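PDB 5HHA: PvdO from Pseudomonas aeruginosa, which binds calcium, takes part in chromophore maturation in the periplasm and belongs to the formylglycine-generating enzyme (FGE-sulfatase) family. Local coordinates for residues Tyr179-Gly189 against Asn252-Arg262. Sequence-based numbering, arbitrary orientation.
Sequences YSIAKHANTYG and NDWGEPPIFSR. With CA (calcium ion), chain C.
A chi1 of -165° swings the Tyr179 ring away from its backbone N and brings its hydroxyl to Ile259 CD1 and Arg262 CG, while Ile181, at chi1 62°, sets CD1 against Pro258 CB and Ser261 CB. Two loops of the FGE-sulfatase fold meet here, 179-189 ending in a calcium site and 252-262 running through a type I turn, Asp253 to Glu256, into a 3-10 turn. Contact distances define the apolar end: Ile181 CD1 lies 3.7 Å from Pro258 CB, and Tyr179 CZ 3.8 Å from Ile259 CD1, the latter side chains crossing at about a right angle. The Tyr179 ring edge, near its plane, meets Pro258 O. Arg262 is held beyond the contact by salt bridges to Glu58 and Glu65. One direct hydrogen bond joins the loops: Tyr188 N gives to Glu256 O at 2.8 Å, 160° at the hydrogen, with the donor above the carbonyl plane. Calcium adds a second, indirect link. Asn186 OD1 (its ND2 bonded to Phe196 O), Thr187 O and Gly189 O bind it, Asp192 and Tyr194 complete the protein ligands, and a coordinated water donates to Trp254 O at 2.7 Å. That same oxygen receives a CA-H...O contact from Tyr188 CA at 3.1 Å.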
loop_
_atom_site.group_PDB
_atom_site.type_symbol
_atom_site.label_atom_id
_atom_site.label_comp_id
_atom_site.label_asym_id
_atom_site.label_seq_id
_atom_site.Cartn_x
_atom_site.Cartn_y
_atom_site.Cartn_z
ATOM N N TYR A 179 23.392 1.482 -1.749
ATOM C CA TYR A 179 22.013 1.013 -1.543
ATOM C C TYR A 179 21.118 2.227 -1.341
ATOM O O TYR A 179 20.717 2.555 -0.246
ATOM C CB TYR A 179 21.972 0.025 -0.350
ATOM C CG TYR A 179 20.741 -0.844 -0.166
ATOM C CD1 TYR A 179 19.482 -0.310 0.115
ATOM C CD2 TYR A 179 20.858 -2.211 -0.235
ATOM C CE1 TYR A 179 18.386 -1.129 0.288
ATOM C CE2 TYR A 179 19.779 -3.031 -0.044
ATOM C CZ TYR A 179 18.540 -2.481 0.227
ATOM O OH TYR A 179 17.451 -3.278 0.409
ATOM N N SER A 180 20.891 2.961 -2.429
ATOM C CA SER A 180 20.045 4.142 -2.436
ATOM C C SER A 180 18.992 3.940 -3.493
ATOM O O SER A 180 19.281 3.460 -4.598
ATOM C CB SER A 180 20.886 5.373 -2.734
ATOM O OG SER A 180 20.087 6.536 -2.797
ATOM N N ILE A 181 17.756 4.288 -3.148
ATOM C CA ILE A 181 16.636 4.147 -4.073
ATOM C C ILE A 181 15.919 5.489 -4.234
ATOM O O ILE A 181 14.736 5.522 -4.577
ATOM C CB ILE A 181 15.663 3.044 -3.611
ATOM C CG1 ILE A 181 15.029 3.338 -2.244
ATOM C CG2 ILE A 181 16.378 1.707 -3.575
ATOM C CD1 ILE A 181 13.990 2.306 -1.818
ATOM N N ALA A 182 16.639 6.567 -3.965
ATOM C CA ALA A 182 16.066 7.913 -4.002
ATOM C C ALA A 182 15.566 8.366 -5.371
ATOM O O ALA A 182 14.780 9.324 -5.433
ATOM C CB ALA A 182 17.067 8.888 -3.486
ATOM N N LYS A 183 15.981 7.716 -6.451
ATOM C CA LYS A 183 15.396 7.984 -7.772
ATOM C C LYS A 183 14.065 7.281 -7.998
ATOM O O LYS A 183 13.353 7.587 -8.954
ATOM C CB LYS A 183 16.373 7.600 -8.899
ATOM C CG LYS A 183 17.612 8.477 -8.966
ATOM C CD LYS A 183 17.266 9.932 -9.226
ATOM C CE LYS A 183 18.518 10.784 -9.374
ATOM N NZ LYS A 183 18.183 12.193 -9.744
ATOM N N HIS A 184 13.720 6.317 -7.136
ATOM C CA HIS A 184 12.511 5.530 -7.294
ATOM C C HIS A 184 11.546 5.516 -6.126
ATOM O O HIS A 184 10.448 5.029 -6.285
ATOM C CB HIS A 184 12.883 4.099 -7.679
ATOM C CG HIS A 184 13.498 4.011 -9.032
ATOM N ND1 HIS A 184 12.770 3.910 -10.205
ATOM C CD2 HIS A 184 14.794 4.099 -9.395
ATOM C CE1 HIS A 184 13.605 3.921 -11.228
ATOM N NE2 HIS A 184 14.835 4.029 -10.765
ATOM N N ALA A 185 11.939 6.015 -4.963
ATOM C CA ALA A 185 11.055 5.937 -3.814
ATOM C C ALA A 185 11.385 6.959 -2.776
ATOM O O ALA A 185 12.520 7.352 -2.606
ATOM C CB ALA A 185 11.151 4.545 -3.195
ATOM N N ASN A 186 10.365 7.349 -2.024
ATOM C CA ASN A 186 10.500 8.288 -0.925
ATOM C C ASN A 186 10.666 7.589 0.416
ATOM O O ASN A 186 9.731 6.951 0.902
ATOM C CB ASN A 186 9.272 9.216 -0.890
ATOM C CG ASN A 186 9.345 10.261 0.199
ATOM O OD1 ASN A 186 10.398 10.532 0.749
ATOM N ND2 ASN A 186 8.233 10.920 0.458
ATOM N N THR A 187 11.874 7.646 0.960
ATOM C CA THR A 187 12.192 7.012 2.233
ATOM C C THR A 187 12.874 8.041 3.108
ATOM O O THR A 187 12.851 9.229 2.772
ATOM C CB THR A 187 13.036 5.730 2.087
ATOM O OG1 THR A 187 14.369 6.044 1.653
ATOM C CG2 THR A 187 12.354 4.780 1.127
ATOM N N TYR A 188 13.428 7.650 4.245
ATOM C CA TYR A 188 13.966 8.599 5.219
ATOM C C TYR A 188 14.884 9.636 4.596
ATOM O O TYR A 188 15.783 9.329 3.838
ATOM C CB TYR A 188 14.760 7.847 6.308
ATOM C CG TYR A 188 15.492 8.796 7.215
ATOM C CD1 TYR A 188 14.805 9.542 8.155
ATOM C CD2 TYR A 188 16.870 9.011 7.083
ATOM C CE1 TYR A 188 15.466 10.469 8.948
ATOM C CE2 TYR A 188 17.535 9.934 7.883
ATOM C CZ TYR A 188 16.830 10.640 8.798
ATOM O OH TYR A 188 17.519 11.554 9.578
ATOM N N GLY A 189 14.653 10.881 4.959
ATOM C CA GLY A 189 15.576 11.952 4.620
ATOM C C GLY A 189 15.309 12.595 3.284
ATOM O O GLY A 189 14.488 12.172 2.521
ATOM N N ASN A 252 6.526 0.872 2.833
ATOM C CA ASN A 252 7.459 1.519 3.755
ATOM C C ASN A 252 7.175 3.014 3.725
ATOM O O ASN A 252 6.755 3.534 2.695
ATOM C CB ASN A 252 8.899 1.232 3.309
ATOM C CG ASN A 252 9.914 1.529 4.378
ATOM O OD1 ASN A 252 9.617 1.470 5.569
ATOM N ND2 ASN A 252 11.136 1.781 3.958
ATOM N N ASP A 253 7.426 3.709 4.827
ATOM C CA ASP A 253 7.091 5.123 4.897
ATOM C C ASP A 253 8.285 6.060 4.814
ATOM O O ASP A 253 9.455 5.681 4.920
ATOM C CB ASP A 253 6.255 5.426 6.139
ATOM C CG ASP A 253 7.019 5.284 7.425
ATOM O OD1 ASP A 253 7.687 6.240 7.873
ATOM O OD2 ASP A 253 6.921 4.186 8.050
ATOM N N TRP A 254 7.915 7.317 4.627
ATOM C CA TRP A 254 8.809 8.452 4.525
ATOM C C TRP A 254 9.843 8.553 5.627
ATOM O O TRP A 254 10.884 9.186 5.419
ATOM C CB TRP A 254 7.982 9.742 4.497
ATOM C CG TRP A 254 7.102 9.944 5.680
ATOM C CD1 TRP A 254 5.785 9.595 5.795
ATOM C CD2 TRP A 254 7.462 10.552 6.926
ATOM N NE1 TRP A 254 5.309 9.933 7.012
ATOM C CE2 TRP A 254 6.307 10.535 7.740
ATOM C CE3 TRP A 254 8.643 11.105 7.437
ATOM C CZ2 TRP A 254 6.295 11.053 9.038
ATOM C CZ3 TRP A 254 8.630 11.631 8.730
ATOM C CH2 TRP A 254 7.464 11.592 9.520
ATOM N N GLY A 255 9.581 8.024 6.806
ATOM C CA GLY A 255 10.511 8.140 7.904
ATOM C C GLY A 255 11.464 6.973 8.081
ATOM O O GLY A 255 12.282 6.991 8.999
ATOM N N GLU A 256 11.394 5.986 7.207
ATOM C CA GLU A 256 12.084 4.722 7.400
ATOM C C GLU A 256 13.190 4.519 6.387
ATOM O O GLU A 256 13.157 5.044 5.278
ATOM C CB GLU A 256 11.073 3.590 7.228
ATOM C CG GLU A 256 10.002 3.535 8.300
ATOM C CD GLU A 256 10.474 2.976 9.603
ATOM O OE1 GLU A 256 10.977 1.816 9.628
ATOM O OE2 GLU A 256 10.277 3.708 10.615
ATOM N N PRO A 257 14.196 3.717 6.759
ATOM C CA PRO A 257 15.301 3.458 5.836
ATOM C C PRO A 257 14.904 2.503 4.700
ATOM O O PRO A 257 13.965 1.706 4.875
ATOM C CB PRO A 257 16.361 2.851 6.754
ATOM C CG PRO A 257 15.566 2.184 7.852
ATOM C CD PRO A 257 14.384 3.086 8.082
ATOM N N PRO A 258 15.596 2.544 3.564
ATOM C CA PRO A 258 15.181 1.777 2.379
ATOM C C PRO A 258 15.375 0.267 2.500
ATOM O O PRO A 258 14.815 -0.466 1.708
ATOM C CB PRO A 258 16.044 2.355 1.269
ATOM C CG PRO A 258 17.259 2.913 1.977
ATOM C CD PRO A 258 16.742 3.437 3.282
ATOM N N ILE A 259 16.087 -0.205 3.517
ATOM C CA ILE A 259 16.202 -1.634 3.746
ATOM C C ILE A 259 14.820 -2.247 4.007
ATOM O O ILE A 259 14.615 -3.438 3.780
ATOM C CB ILE A 259 17.188 -1.909 4.939
ATOM C CG1 ILE A 259 17.676 -3.348 4.975
ATOM C CG2 ILE A 259 16.597 -1.478 6.235
ATOM C CD1 ILE A 259 18.566 -3.739 3.833
ATOM N N PHE A 260 13.854 -1.430 4.441
ATOM C CA PHE A 260 12.488 -1.916 4.648
ATOM C C PHE A 260 11.566 -1.641 3.466
ATOM O O PHE A 260 10.380 -1.967 3.537
ATOM C CB PHE A 260 11.912 -1.334 5.936
ATOM C CG PHE A 260 12.739 -1.628 7.146
ATOM C CD1 PHE A 260 13.117 -2.918 7.445
ATOM C CD2 PHE A 260 13.145 -0.624 8.000
ATOM C CE1 PHE A 260 13.898 -3.195 8.555
ATOM C CE2 PHE A 260 13.912 -0.901 9.110
ATOM C CZ PHE A 260 14.282 -2.193 9.394
ATOM N N SER A 261 12.107 -1.124 2.362
ATOM C CA SER A 261 11.331 -0.850 1.167
ATOM C C SER A 261 11.256 -2.028 0.213
ATOM O O SER A 261 10.526 -1.973 -0.788
ATOM C CB SER A 261 11.932 0.333 0.412
ATOM O OG SER A 261 11.664 1.557 1.082
ATOM N N ARG A 262 11.970 -3.104 0.529
ATOM C CA ARG A 262 12.020 -4.277 -0.335
ATOM C C ARG A 262 10.610 -4.824 -0.541
ATOM O O ARG A 262 9.783 -4.784 0.383
ATOM C CB ARG A 262 12.874 -5.345 0.345
ATOM C CG ARG A 262 14.299 -4.917 0.662
ATOM C CD ARG A 262 15.061 -5.907 1.557
ATOM N NE ARG A 262 14.347 -6.082 2.808
ATOM C CZ ARG A 262 13.575 -7.107 3.133
ATOM N NH1 ARG A 262 13.562 -8.229 2.414
ATOM N NH2 ARG A 262 12.888 -7.062 4.246
HETATM CA CA CA C . 12.389 11.308 1.796
HETATM O O HOH W 1 11.227 11.306 3.861
#